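Local coordinates for D-alanyl-D-alanine carboxypeptidase (Enterococcus faecalis V583, PDB 5ZHF), which removes the C-terminal D-alanine from peptidoglycan-derived pentapeptides as a zinc-dependent carboxypeptidase, an activity linked to vancomycin resistance, at residues Gly66-Ile71 / Ser95-Thr100; Gln78-Ala83 / Tyr169-Ile174; Lys102-Met107 / Ala133-Ser138; Asp147-Gly152 / Glu159-Leu164. One frame throughout, in Å; residues are numbered along the deposited sequence.

Contact 1 of 4, residues Gly66-Ile71 / Ser95-Thr100; sequences GERIDI and SGYRTT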
loop_
_atom_site.group_PDB
_atom_site.type_symbol
_atom_site.label_atom_id
_atom_site.label_comp_id
_atom_site.label_asym_id
_atom_site.label_seq_id
_atom_site.Cartn_x
_atom_site.Cartn_y
_atom_site.Cartn_z
ATOM N N GLY A 66 -8.228 -9.296 -12.264
ATOM C CA GLY A 66 -8.853 -10.045 -11.203
ATOM C C GLY A 66 -8.573 -9.566 -9.786
ATOM O O GLY A 66 -9.246 -10.023 -8.833
ATOM N N GLU A 67 -7.646 -8.616 -9.621
ATOM C CA GLU A 67 -7.463 -7.961 -8.326
ATOM C C GLU A 67 -8.682 -7.080 -8.064
ATOM O O GLU A 67 -9.341 -6.634 -8.997
ATOM C CB GLU A 67 -6.192 -7.101 -8.291
ATOM C CG GLU A 67 -4.907 -7.905 -8.452
ATOM C CD GLU A 67 -4.674 -8.919 -7.335
ATOM O OE1 GLU A 67 -4.879 -8.595 -6.155
ATOM O OE2 GLU A 67 -4.237 -10.042 -7.666
ATOM N N ARG A 68 -8.995 -6.904 -6.789
ATOM C CA ARG A 68 -10.148 -6.113 -6.362
ATOM C C ARG A 68 -9.716 -4.895 -5.575
ATOM O O ARG A 68 -8.692 -4.921 -4.893
ATOM C CB ARG A 68 -11.086 -6.974 -5.522
ATOM C CG ARG A 68 -11.874 -7.982 -6.353
ATOM C CD ARG A 68 -12.732 -8.910 -5.480
ATOM N NE ARG A 68 -11.893 -9.732 -4.610
ATOM C CZ ARG A 68 -12.305 -10.464 -3.576
ATOM N NH1 ARG A 68 -13.578 -10.499 -3.226
ATOM N NH2 ARG A 68 -11.414 -11.182 -2.887
ATOM N N ILE A 69 -10.531 -3.843 -5.672
ATOM C CA ILE A 69 -10.304 -2.578 -4.973
ATOM C C ILE A 69 -11.642 -2.044 -4.454
ATOM O O ILE A 69 -12.692 -2.360 -5.005
ATOM C CB ILE A 69 -9.654 -1.522 -5.891
ATOM C CG1 ILE A 69 -10.494 -1.325 -7.160
ATOM C CG2 ILE A 69 -8.214 -1.911 -6.192
ATOM C CD1 ILE A 69 -10.214 -0.037 -7.876
ATOM N N ASP A 70 -11.581 -1.223 -3.414
ATOM C CA ASP A 70 -12.749 -0.441 -2.972
ATOM C C ASP A 70 -13.280 0.341 -4.178
ATOM O O ASP A 70 -12.556 1.090 -4.817
ATOM C CB ASP A 70 -12.324 0.460 -1.805
ATOM C CG ASP A 70 -13.483 1.208 -1.164
ATOM O OD1 ASP A 70 -14.451 1.565 -1.870
ATOM O OD2 ASP A 70 -13.405 1.409 0.057
ATOM N N ILE A 71 -14.550 0.129 -4.518
ATOM C CA ILE A 71 -15.156 0.820 -5.662
ATOM C C ILE A 71 -14.935 2.356 -5.594
ATOM O O ILE A 71 -14.810 3.007 -6.618
ATOM C CB ILE A 71 -16.662 0.488 -5.809
ATOM C CG1 ILE A 71 -17.259 1.013 -7.129
ATOM C CG2 ILE A 71 -17.447 1.086 -4.641
ATOM C CD1 ILE A 71 -16.702 0.456 -8.421
ATOM N N SER A 95 -1.262 -6.359 -6.417
ATOM C CA SER A 95 -2.072 -6.820 -5.308
ATOM C C SER A 95 -2.946 -5.687 -4.810
ATOM O O SER A 95 -2.439 -4.592 -4.505
ATOM C CB SER A 95 -1.189 -7.294 -4.147
ATOM O OG SER A 95 -1.990 -7.725 -3.047
ATOM N N GLY A 96 -4.242 -5.949 -4.715
ATOM C CA GLY A 96 -5.202 -4.981 -4.160
ATOM C C GLY A 96 -5.755 -5.521 -2.838
ATOM O O GLY A 96 -5.021 -5.746 -1.867
ATOM N N TYR A 97 -7.053 -5.759 -2.831
ATOM C CA TYR A 97 -7.739 -6.281 -1.670
ATOM C C TYR A 97 -7.238 -7.668 -1.339
ATOM O O TYR A 97 -7.011 -8.489 -2.248
ATOM C CB TYR A 97 -9.258 -6.339 -1.932
ATOM C CG TYR A 97 -10.005 -6.937 -0.788
ATOM C CD1 TYR A 97 -10.290 -6.179 0.352
ATOM C CD2 TYR A 97 -10.404 -8.256 -0.816
ATOM C CE1 TYR A 97 -10.965 -6.740 1.420
ATOM C CE2 TYR A 97 -11.079 -8.819 0.253
ATOM C CZ TYR A 97 -11.351 -8.042 1.370
ATOM O OH TYR A 97 -12.019 -8.586 2.468
ATOM N N ARG A 98 -7.105 -7.953 -0.046
ATOM C CA ARG A 98 -6.792 -9.286 0.436
ATOM C C ARG A 98 -7.733 -9.685 1.554
ATOM O O ARG A 98 -8.026 -8.879 2.441
ATOM C CB ARG A 98 -5.381 -9.337 1.004
ATOM C CG ARG A 98 -4.278 -9.045 0.018
ATOM C CD ARG A 98 -2.958 -9.021 0.785
ATOM N NE ARG A 98 -1.924 -8.505 -0.066
ATOM C CZ ARG A 98 -0.774 -7.977 0.330
ATOM N NH1 ARG A 98 -0.433 -7.905 1.619
ATOM N NH2 ARG A 98 0.053 -7.505 -0.608
ATOM N N THR A 99 -8.163 -10.938 1.525
ATOM C CA THR A 99 -8.917 -11.520 2.640
ATOM C C THR A 99 -7.947 -11.803 3.791
ATOM O O THR A 99 -6.721 -11.776 3.623
ATOM C CB THR A 99 -9.596 -12.847 2.257
ATOM O OG1 THR A 99 -8.599 -13.816 1.963
ATOM C CG2 THR A 99 -10.527 -12.696 1.023
ATOM N N THR A 100 -8.521 -12.103 4.951
ATOM C CA THR A 100 -7.747 -12.497 6.127
ATOM C C THR A 100 -6.822 -13.672 5.825
ATOM O O THR A 100 -5.628 -13.622 6.141
ATOM C CB THR A 100 -8.713 -12.853 7.274
ATOM O OG1 THR A 100 -9.474 -11.683 7.612
ATOM C CG2 THR A 100 -7.958 -13.401 8.508
HETATM O O HOH W 1 -7.321 -8.284 -4.891
#
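Arg68 turns one face of its guanidinium to the edge of the Tyr97 ring, CD2 of the tyrosine above that face and offset toward its rim, with NH2 3.7 Å from CD2. The two planes stand 81° apart and the ring offers its edge, so the pair is a van der Waals contact rather than a cation-pi stack. It sits where strand 68-70 of a small antiparallel two-stranded sheet meets the loop that leads from strand 91-95 of the M15 catalytic domain into helix 100-116. The CB of Tyr97 points toward the strand, and CG is anti to the backbone N (chi1 177°), while its own N-H binds Arg68 O at 2.8 Å.

Glu67 supplies the second tie. Its chain bends at chi2, and OE1 accepts from Gly96 N at 3.1 Å, on the anti side of the carboxylate and 31° out of its plane. Gly96 packs against Arg68 O through its CA, at a place where a side chain would run into that oxygen. Within 95-100, Ser95 OG accepts from Arg98 NH2, and Arg98 is salt-bridged in turn to the zinc ligand Asp147; the contact thus borders the second shell of the metal. One water joins the two segments, donating to Glu67 OE1 and, at 2.7 Å, to Tyr97 O, and accepting from Arg68 N.

Contact 2 of 4, residues Gln78-Ala83 / Tyr169-Ile174; sequences QDLFDA and YRFGFI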
loop_
_atom_site.group_PDB
_atom_site.type_symbol
_atom_site.label_atom_id
_atom_site.label_comp_id
_atom_site.label_asym_id
_atom_site.label_seq_id
_atom_site.Cartn_x
_atom_site.Cartn_y
_atom_site.Cartn_z
ATOM N N GLN A 78 -7.803 4.587 -11.992
ATOM C CA GLN A 78 -7.829 4.636 -13.461
ATOM C C GLN A 78 -7.153 5.894 -13.972
ATOM O O GLN A 78 -6.337 5.834 -14.895
ATOM C CB GLN A 78 -9.266 4.529 -13.994
ATOM C CG GLN A 78 -9.339 4.391 -15.516
ATOM C CD GLN A 78 -8.733 3.089 -16.041
ATOM O OE1 GLN A 78 -9.126 1.991 -15.630
ATOM N NE2 GLN A 78 -7.750 3.206 -16.952
ATOM N N ASP A 79 -7.462 7.044 -13.363
ATOM C CA ASP A 79 -6.792 8.287 -13.760
ATOM C C ASP A 79 -5.282 8.218 -13.571
ATOM O O ASP A 79 -4.513 8.712 -14.414
ATOM C CB ASP A 79 -7.317 9.480 -12.981
ATOM C CG ASP A 79 -8.736 9.866 -13.355
ATOM O OD1 ASP A 79 -9.281 9.420 -14.384
ATOM O OD2 ASP A 79 -9.308 10.645 -12.572
ATOM N N LEU A 80 -4.851 7.609 -12.470
ATOM C CA LEU A 80 -3.439 7.443 -12.182
ATOM C C LEU A 80 -2.759 6.590 -13.288
ATOM O O LEU A 80 -1.710 6.973 -13.816
ATOM C CB LEU A 80 -3.232 6.822 -10.818
ATOM C CG LEU A 80 -1.767 6.661 -10.417
ATOM C CD1 LEU A 80 -1.552 6.857 -8.936
ATOM C CD2 LEU A 80 -1.185 5.319 -10.843
ATOM N N PHE A 81 -3.374 5.460 -13.599
ATOM C CA PHE A 81 -2.816 4.559 -14.617
ATOM C C PHE A 81 -2.802 5.207 -16.000
ATOM O O PHE A 81 -1.787 5.121 -16.730
ATOM C CB PHE A 81 -3.531 3.199 -14.630
ATOM C CG PHE A 81 -2.937 2.199 -13.673
ATOM C CD1 PHE A 81 -2.712 2.520 -12.357
ATOM C CD2 PHE A 81 -2.601 0.927 -14.099
ATOM C CE1 PHE A 81 -2.164 1.614 -11.465
ATOM C CE2 PHE A 81 -2.066 0.007 -13.211
ATOM C CZ PHE A 81 -1.822 0.347 -11.908
ATOM N N ASP A 82 -3.891 5.897 -16.336
ATOM C CA ASP A 82 -3.956 6.644 -17.586
ATOM C C ASP A 82 -2.826 7.669 -17.710
ATOM O O ASP A 82 -2.210 7.785 -18.775
ATOM C CB ASP A 82 -5.299 7.369 -17.722
ATOM C CG ASP A 82 -6.467 6.442 -18.013
ATOM O OD1 ASP A 82 -6.287 5.242 -18.275
ATOM O OD2 ASP A 82 -7.606 6.959 -17.995
ATOM N N ALA A 83 -2.546 8.400 -16.619
ATOM C CA ALA A 83 -1.494 9.421 -16.597
ATOM C C ALA A 83 -0.105 8.816 -16.707
ATOM O O ALA A 83 0.757 9.348 -17.423
ATOM C CB ALA A 83 -1.578 10.257 -15.311
ATOM N N TYR A 169 0.223 11.509 -5.711
ATOM C CA TYR A 169 -0.592 12.396 -4.852
ATOM C C TYR A 169 -1.620 13.195 -5.634
ATOM O O TYR A 169 -2.686 13.500 -5.128
ATOM C CB TYR A 169 0.303 13.343 -4.028
ATOM C CG TYR A 169 0.967 14.405 -4.857
ATOM C CD1 TYR A 169 2.182 14.161 -5.494
ATOM C CD2 TYR A 169 0.369 15.664 -5.037
ATOM C CE1 TYR A 169 2.792 15.132 -6.273
ATOM C CE2 TYR A 169 0.977 16.643 -5.808
ATOM C CZ TYR A 169 2.185 16.375 -6.434
ATOM O OH TYR A 169 2.826 17.335 -7.237
ATOM N N ARG A 170 -1.317 13.490 -6.895
ATOM C CA ARG A 170 -2.253 14.187 -7.770
ATOM C C ARG A 170 -3.571 13.412 -8.000
ATOM O O ARG A 170 -4.577 13.995 -8.406
ATOM C CB ARG A 170 -1.556 14.525 -9.108
ATOM C CG ARG A 170 -0.346 15.440 -8.954
ATOM C CD ARG A 170 0.156 16.038 -10.264
ATOM N NE ARG A 170 0.710 15.017 -11.158
ATOM C CZ ARG A 170 0.149 14.548 -12.276
ATOM N NH1 ARG A 170 -1.029 14.993 -12.697
ATOM N NH2 ARG A 170 0.783 13.615 -12.999
ATOM N N PHE A 171 -3.557 12.104 -7.726
ATOM C CA PHE A 171 -4.695 11.200 -7.876
ATOM C C PHE A 171 -5.189 10.645 -6.553
ATOM O O PHE A 171 -6.050 9.763 -6.528
ATOM C CB PHE A 171 -4.312 10.071 -8.831
ATOM C CG PHE A 171 -3.715 10.586 -10.086
ATOM C CD1 PHE A 171 -4.527 11.037 -11.108
ATOM C CD2 PHE A 171 -2.341 10.693 -10.219
ATOM C CE1 PHE A 171 -3.976 11.585 -12.270
ATOM C CE2 PHE A 171 -1.791 11.233 -11.373
ATOM C CZ PHE A 171 -2.612 11.658 -12.404
ATOM N N GLY A 172 -4.686 11.202 -5.452
ATOM C CA GLY A 172 -5.159 10.845 -4.132
ATOM C C GLY A 172 -4.429 9.692 -3.462
ATOM O O GLY A 172 -4.893 9.190 -2.456
ATOM N N PHE A 173 -3.310 9.233 -4.032
ATOM C CA PHE A 173 -2.571 8.128 -3.451
ATOM C C PHE A 173 -1.233 8.599 -2.871
ATOM O O PHE A 173 -0.567 9.459 -3.448
ATOM C CB PHE A 173 -2.275 7.054 -4.517
ATOM C CG PHE A 173 -3.479 6.334 -5.012
ATOM C CD1 PHE A 173 -4.259 6.876 -6.017
ATOM C CD2 PHE A 173 -3.829 5.085 -4.498
ATOM C CE1 PHE A 173 -5.365 6.189 -6.489
ATOM C CE2 PHE A 173 -4.942 4.391 -4.958
ATOM C CZ PHE A 173 -5.703 4.953 -5.964
ATOM N N ILE A 174 -0.838 8.013 -1.753
ATOM C CA ILE A 174 0.449 8.292 -1.125
ATOM C C ILE A 174 1.353 7.067 -1.096
ATOM O O ILE A 174 0.884 5.906 -1.006
ATOM C CB ILE A 174 0.301 8.870 0.305
ATOM C CG1 ILE A 174 -0.440 7.889 1.241
ATOM C CG2 ILE A 174 -0.439 10.188 0.234
ATOM C CD1 ILE A 174 -0.617 8.387 2.673
#
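Phe171 lays one face of its ring on the backbone of helix 74-86: Leu80 CA stands over the ring centre, 3.8 Å from the centroid and 11° off the normal, a CH-pi contact. CG is anti to the carbonyl carbon (chi1 -50°), and the ring beyond it lies against the helix, where its rim touches residues one turn apart, Asp79 and Ala83. CD1 meets Asp79 CB at 3.7 Å, and CZ abuts Ala83 CB at 3.4 Å. The opposite face is backed by Arg170 CB, toward the rim.

Leu80 crosses Phe171 obliquely, its CB 3.9 Å from CG, and extends CD1 to Phe173 CD1 at 4.0 Å. One leucine therefore touches both aromatic residues, which flank Gly172. This is apolar packing, away from the zinc. It joins helix 74-86 to the 3-10 turn that precedes the edge strand 173-175, while Trp163 of helix 157-167 packs against Leu80, Ala83 and Phe171, and Tyr196 of strand 193-196 meets Phe173 edge-to-face.

Contact 3 of 4, residues Lys102-Met107 / Ala133-Ser138; sequences KQQEIM and AVPGTS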
loop_
_atom_site.group_PDB
_atom_site.type_symbol
_atom_site.label_atom_id
_atom_site.label_comp_id
_atom_site.label_asym_id
_atom_site.label_seq_id
_atom_site.Cartn_x
_atom_site.Cartn_y
_atom_site.Cartn_z
ATOM N N LYS A 102 -5.691 -14.719 2.871
ATOM C CA LYS A 102 -4.631 -14.337 1.916
ATOM C C LYS A 102 -3.496 -13.617 2.644
ATOM O O LYS A 102 -2.300 -13.940 2.433
ATOM C CB LYS A 102 -5.173 -13.484 0.760
ATOM C CG LYS A 102 -4.136 -13.061 -0.294
ATOM C CD LYS A 102 -3.404 -14.259 -0.909
ATOM C CE LYS A 102 -2.861 -14.033 -2.316
ATOM N NZ LYS A 102 -2.882 -15.302 -3.122
ATOM N N GLN A 103 -3.858 -12.691 3.521
ATOM C CA GLN A 103 -2.875 -11.941 4.294
ATOM C C GLN A 103 -2.014 -12.878 5.150
ATOM O O GLN A 103 -0.789 -12.720 5.183
ATOM C CB GLN A 103 -3.536 -10.876 5.180
ATOM C CG GLN A 103 -2.566 -9.910 5.838
ATOM C CD GLN A 103 -1.762 -9.050 4.867
ATOM O OE1 GLN A 103 -2.168 -8.819 3.731
ATOM N NE2 GLN A 103 -0.614 -8.551 5.332
ATOM N N GLN A 104 -2.662 -13.832 5.823
ATOM C CA GLN A 104 -1.947 -14.852 6.618
ATOM C C GLN A 104 -0.951 -15.625 5.748
ATOM O O GLN A 104 0.186 -15.854 6.147
ATOM C CB GLN A 104 -2.936 -15.845 7.261
ATOM C CG GLN A 104 -2.278 -16.823 8.228
ATOM C CD GLN A 104 -1.837 -16.127 9.486
ATOM O OE1 GLN A 104 -2.675 -15.678 10.266
ATOM N NE2 GLN A 104 -0.525 -15.971 9.663
ATOM N N GLU A 105 -1.377 -16.025 4.559
ATOM C CA GLU A 105 -0.521 -16.804 3.661
ATOM C C GLU A 105 0.694 -16.004 3.182
ATOM O O GLU A 105 1.812 -16.537 3.111
ATOM C CB GLU A 105 -1.328 -17.321 2.466
ATOM C CG GLU A 105 -2.350 -18.373 2.866
ATOM C CD GLU A 105 -3.295 -18.785 1.752
ATOM O OE1 GLU A 105 -3.095 -18.367 0.591
ATOM O OE2 GLU A 105 -4.241 -19.549 2.048
ATOM N N ILE A 106 0.460 -14.754 2.857
ATOM C CA ILE A 106 1.534 -13.900 2.439
ATOM C C ILE A 106 2.493 -13.698 3.598
ATOM O O ILE A 106 3.655 -13.743 3.407
ATOM C CB ILE A 106 1.022 -12.580 1.858
ATOM C CG1 ILE A 106 0.297 -12.878 0.574
ATOM C CG2 ILE A 106 2.163 -11.616 1.619
ATOM C CD1 ILE A 106 -0.290 -11.679 -0.098
HETATM N N MSE A 107 1.968 -13.509 4.806
HETATM C CA MSE A 107 2.809 -13.327 5.983
HETATM C C MSE A 107 3.637 -14.553 6.287
HETATM O O MSE A 107 4.832 -14.424 6.628
HETATM C CB MSE A 107 1.928 -13.007 7.186
HETATM C CG MSE A 107 2.771 -12.784 8.436
HETATM SE SE MSE A 107 1.593 -12.357 9.956
HETATM C CE MSE A 107 2.987 -12.136 11.330
ATOM N N ALA A 133 2.038 -7.208 7.168
ATOM C CA ALA A 133 1.290 -6.982 8.395
ATOM C C ALA A 133 0.577 -8.252 8.864
ATOM O O ALA A 133 0.208 -9.113 8.041
ATOM C CB ALA A 133 0.306 -5.849 8.171
ATOM N N VAL A 134 0.374 -8.392 10.179
ATOM C CA VAL A 134 -0.397 -9.536 10.677
ATOM C C VAL A 134 -1.830 -9.352 10.202
ATOM O O VAL A 134 -2.303 -8.210 10.099
ATOM C CB VAL A 134 -0.339 -9.752 12.228
ATOM C CG1 VAL A 134 1.105 -9.832 12.729
ATOM C CG2 VAL A 134 -1.121 -8.704 12.992
ATOM N N PRO A 135 -2.531 -10.455 9.913
ATOM C CA PRO A 135 -3.917 -10.275 9.482
ATOM C C PRO A 135 -4.739 -9.411 10.436
ATOM O O PRO A 135 -4.608 -9.501 11.666
ATOM C CB PRO A 135 -4.447 -11.710 9.404
ATOM C CG PRO A 135 -3.238 -12.521 9.133
ATOM C CD PRO A 135 -2.170 -11.883 9.955
ATOM N N GLY A 136 -5.544 -8.537 9.843
ATOM C CA GLY A 136 -6.298 -7.527 10.571
ATOM C C GLY A 136 -5.640 -6.178 10.652
ATOM O O GLY A 136 -6.292 -5.217 11.048
ATOM N N THR A 137 -4.349 -6.082 10.293
ATOM C CA THR A 137 -3.621 -4.837 10.373
ATOM C C THR A 137 -3.012 -4.417 9.042
ATOM O O THR A 137 -2.204 -3.503 9.029
ATOM C CB THR A 137 -2.500 -4.905 11.441
ATOM O OG1 THR A 137 -1.490 -5.853 11.059
ATOM C CG2 THR A 137 -3.079 -5.319 12.774
ATOM N N SER A 138 -3.433 -5.044 7.927
ATOM C CA SER A 138 -2.951 -4.651 6.600
ATOM C C SER A 138 -3.925 -3.692 5.952
ATOM O O SER A 138 -5.122 -3.952 5.932
ATOM C CB SER A 138 -2.849 -5.853 5.662
ATOM O OG SER A 138 -2.401 -5.403 4.386
HETATM O O HOH W 2 0.816 -5.806 4.456
#
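Gln103 reaches from helix 100-116 into the loop 133-138, its CB pointing toward that loop. CG, anti to the backbone N (chi1 -171°), packs on Pro135 CA at 3.9 Å, and the chain then bends at chi2. CD rests against Ser138 CB at 3.5 Å. At the tip, NE2 donates to Ala133 O at 2.9 Å in an almost straight bond, N-H...O 178°, with the oxygen in the amide plane, and also to a water that bonds Ser138 OG. OE1 accepts from Arg98 NH1, so both ends of the amide are engaged and its rotation is fixed. Ser138 OG is itself bonded to His140 N.

Next to it Gln104 CB packs on Pro135 CG; one turn on, the extended selenomethionine Met107 lies beside Val134, SE 3.5 Å from Val134 CA. The loop forms a type II beta turn, Val134 to Thr137. Gln103, Ala133 and Ser138 all bind substrate, consistent with this junction lining the peptide-binding site beside the zinc.

Contact 4 of 4, residues Asp147-Gly152 / Glu159-Leu164; sequences DINADG and EVYRWL. With ZN (zinc ion), chain C.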
loop_
_atom_site.group_PDB
_atom_site.type_symbol
_atom_site.label_atom_id
_atom_site.label_comp_id
_atom_site.label_asym_id
_atom_site.label_seq_id
_atom_site.Cartn_x
_atom_site.Cartn_y
_atom_site.Cartn_z
ATOM N N ASP A 147 -0.509 -2.617 -4.387
ATOM C CA ASP A 147 0.903 -2.755 -4.722
ATOM C C ASP A 147 1.003 -2.614 -6.205
ATOM O O ASP A 147 0.350 -3.350 -6.937
ATOM C CB ASP A 147 1.467 -4.093 -4.272
ATOM C CG ASP A 147 1.423 -4.270 -2.779
ATOM O OD1 ASP A 147 1.524 -3.274 -2.018
ATOM O OD2 ASP A 147 1.345 -5.427 -2.360
ATOM N N ILE A 148 1.760 -1.624 -6.648
ATOM C CA ILE A 148 1.837 -1.281 -8.041
ATOM C C ILE A 148 3.242 -1.655 -8.480
ATOM O O ILE A 148 4.206 -1.179 -7.893
ATOM C CB ILE A 148 1.560 0.212 -8.292
ATOM C CG1 ILE A 148 0.126 0.563 -7.843
ATOM C CG2 ILE A 148 1.764 0.515 -9.785
ATOM C CD1 ILE A 148 -0.142 2.070 -7.799
ATOM N N ASN A 149 3.342 -2.520 -9.482
ATOM C CA ASN A 149 4.637 -2.879 -10.061
ATOM C C ASN A 149 4.685 -2.444 -11.502
ATOM O O ASN A 149 3.709 -1.943 -12.066
ATOM C CB ASN A 149 4.849 -4.391 -9.942
ATOM C CG ASN A 149 5.218 -4.822 -8.540
ATOM O OD1 ASN A 149 5.743 -4.041 -7.733
ATOM N ND2 ASN A 149 4.988 -6.096 -8.257
ATOM N N ALA A 150 5.834 -2.658 -12.130
ATOM C CA ALA A 150 5.967 -2.417 -13.561
ATOM C C ALA A 150 5.489 -3.593 -14.394
ATOM O O ALA A 150 5.528 -4.745 -13.924
ATOM C CB ALA A 150 7.408 -2.107 -13.886
ATOM N N ASP A 151 5.042 -3.325 -15.619
ATOM C CA ASP A 151 4.648 -4.396 -16.519
ATOM C C ASP A 151 5.866 -5.246 -16.954
ATOM O O ASP A 151 5.668 -6.357 -17.402
ATOM C CB ASP A 151 3.788 -3.930 -17.695
ATOM C CG ASP A 151 4.563 -3.271 -18.815
ATOM O OD1 ASP A 151 5.762 -2.931 -18.672
ATOM O OD2 ASP A 151 3.895 -3.072 -19.841
ATOM N N GLY A 152 7.077 -4.717 -16.793
ATOM C CA GLY A 152 8.327 -5.457 -17.036
ATOM C C GLY A 152 8.847 -5.226 -18.437
ATOM O O GLY A 152 10.033 -4.862 -18.621
ATOM N N GLU A 159 11.505 2.635 -12.695
ATOM C CA GLU A 159 10.822 3.670 -13.477
ATOM C C GLU A 159 9.395 3.937 -12.954
ATOM O O GLU A 159 8.972 5.085 -12.810
ATOM C CB GLU A 159 10.758 3.282 -14.961
ATOM C CG GLU A 159 12.112 3.431 -15.641
ATOM C CD GLU A 159 12.226 2.788 -17.014
ATOM O OE1 GLU A 159 11.442 1.904 -17.388
ATOM O OE2 GLU A 159 13.165 3.185 -17.728
ATOM N N VAL A 160 8.670 2.857 -12.708
ATOM C CA VAL A 160 7.318 2.947 -12.145
ATOM C C VAL A 160 7.355 3.517 -10.724
ATOM O O VAL A 160 6.547 4.389 -10.407
ATOM C CB VAL A 160 6.617 1.571 -12.181
ATOM C CG1 VAL A 160 5.346 1.568 -11.330
ATOM C CG2 VAL A 160 6.323 1.214 -13.626
ATOM N N TYR A 161 8.285 3.045 -9.887
ATOM C CA TYR A 161 8.366 3.521 -8.505
ATOM C C TYR A 161 8.711 5.000 -8.437
ATOM O O TYR A 161 8.124 5.753 -7.645
ATOM C CB TYR A 161 9.354 2.706 -7.664
ATOM C CG TYR A 161 9.086 1.223 -7.598
ATOM C CD1 TYR A 161 7.783 0.700 -7.677
ATOM C CD2 TYR A 161 10.130 0.318 -7.420
ATOM C CE1 TYR A 161 7.540 -0.655 -7.584
ATOM C CE2 TYR A 161 9.887 -1.039 -7.352
ATOM C CZ TYR A 161 8.592 -1.522 -7.426
ATOM O OH TYR A 161 8.358 -2.876 -7.358
ATOM N N ARG A 162 9.624 5.433 -9.302
ATOM C CA ARG A 162 9.974 6.841 -9.395
ATOM C C ARG A 162 8.794 7.693 -9.856
ATOM O O ARG A 162 8.522 8.738 -9.263
ATOM C CB ARG A 162 11.192 7.046 -10.300
ATOM C CG ARG A 162 11.659 8.493 -10.320
ATOM C CD ARG A 162 12.879 8.654 -11.192
ATOM N NE ARG A 162 12.607 8.293 -12.575
ATOM C CZ ARG A 162 13.500 8.368 -13.557
ATOM N NH1 ARG A 162 14.736 8.809 -13.315
ATOM N NH2 ARG A 162 13.153 8.008 -14.792
ATOM N N TRP A 163 8.063 7.237 -10.884
ATOM C CA TRP A 163 6.931 7.978 -11.382
ATOM C C TRP A 163 5.864 8.093 -10.293
ATOM O O TRP A 163 5.271 9.165 -10.105
ATOM C CB TRP A 163 6.353 7.340 -12.648
ATOM C CG TRP A 163 5.273 8.171 -13.277
ATOM C CD1 TRP A 163 5.426 9.085 -14.282
ATOM C CD2 TRP A 163 3.883 8.200 -12.913
ATOM N NE1 TRP A 163 4.227 9.659 -14.588
ATOM C CE2 TRP A 163 3.264 9.158 -13.747
ATOM C CE3 TRP A 163 3.097 7.499 -11.980
ATOM C CZ2 TRP A 163 1.905 9.433 -13.683
ATOM C CZ3 TRP A 163 1.741 7.798 -11.898
ATOM C CH2 TRP A 163 1.161 8.748 -12.749
ATOM N N LEU A 164 5.610 6.987 -9.593
ATOM C CA LEU A 164 4.587 7.008 -8.542
ATOM C C LEU A 164 4.978 8.002 -7.431
ATOM O O LEU A 164 4.122 8.789 -6.939
ATOM C CB LEU A 164 4.410 5.618 -7.958
ATOM C CG LEU A 164 3.719 4.639 -8.890
ATOM C CD1 LEU A 164 3.898 3.221 -8.394
ATOM C CD2 LEU A 164 2.243 4.973 -9.110
HETATM ZN ZN ZN C . 1.262 -3.586 -0.075
HETATM O O HOH W 3 3.144 -4.485 0.680
#
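The ring of Tyr161 turns its edge to strand 145-150, with Ile148 O and the end of the Asn149 amide near the ring plane. CE1 of the tyrosine comes within 3.4 Å of Ile148 O. The amide of Asn149 lies alongside the ring, their planes 65° apart. The indole edge of Trp163, on the same helix, has Leu164 CD2 in its plane.

Helix 157-167 packs against the strand in an alpha/beta layer, the axes of the two short segments 7.7 Å apart and their N-to-C directions 131° apart. Ile148 points toward the helix; its CG2, anti to the backbone N, lies 3.7 Å from Leu164 CD1 and also touches Val160 CG1; the isoleucine and valine side chains cross at about a right angle. Val160 CG2 closes on Ala150 CB at 3.5 Å.

One residue earlier in the strand, Asp147 takes no part in this packing but binds the zinc ion through OD1 at 2.0 Å, with His140, His193 and a water at 2.2 Å completing the site. The chemistry is divided along the strand: an apolar layer grips Ile148 and Ala150, and Ile148 O is buried without a hydrogen-bonding partner, while the adjoining Asp147 holds a metal whose charge is probably balanced in part by its carboxylate.

How the contacts relate
Contact 1 is a surface contact, whereas contacts 2, 3 and 4 are partly buried. Contacts 2 and 4 adjoin: both rest on the central antiparallel sheet, and Trp163 packs on Leu80 and Ala83, and Leu164 on Leu80, giving a shared apolar layer. Contacts 1 and 3 are more polar and meet through Arg98, which bonds Gln103 OE1; the same arginine pairs with Asp147 of contact 4, so one residue links the substrate side to the metal side. Contacts 2 and 3, with centres about 26 Å apart, lie on opposite sides of the chain's centre. Chemistry follows place: hydrocarbon where the helices meet the sheet, hydrogen bonds around the zinc and substrate site.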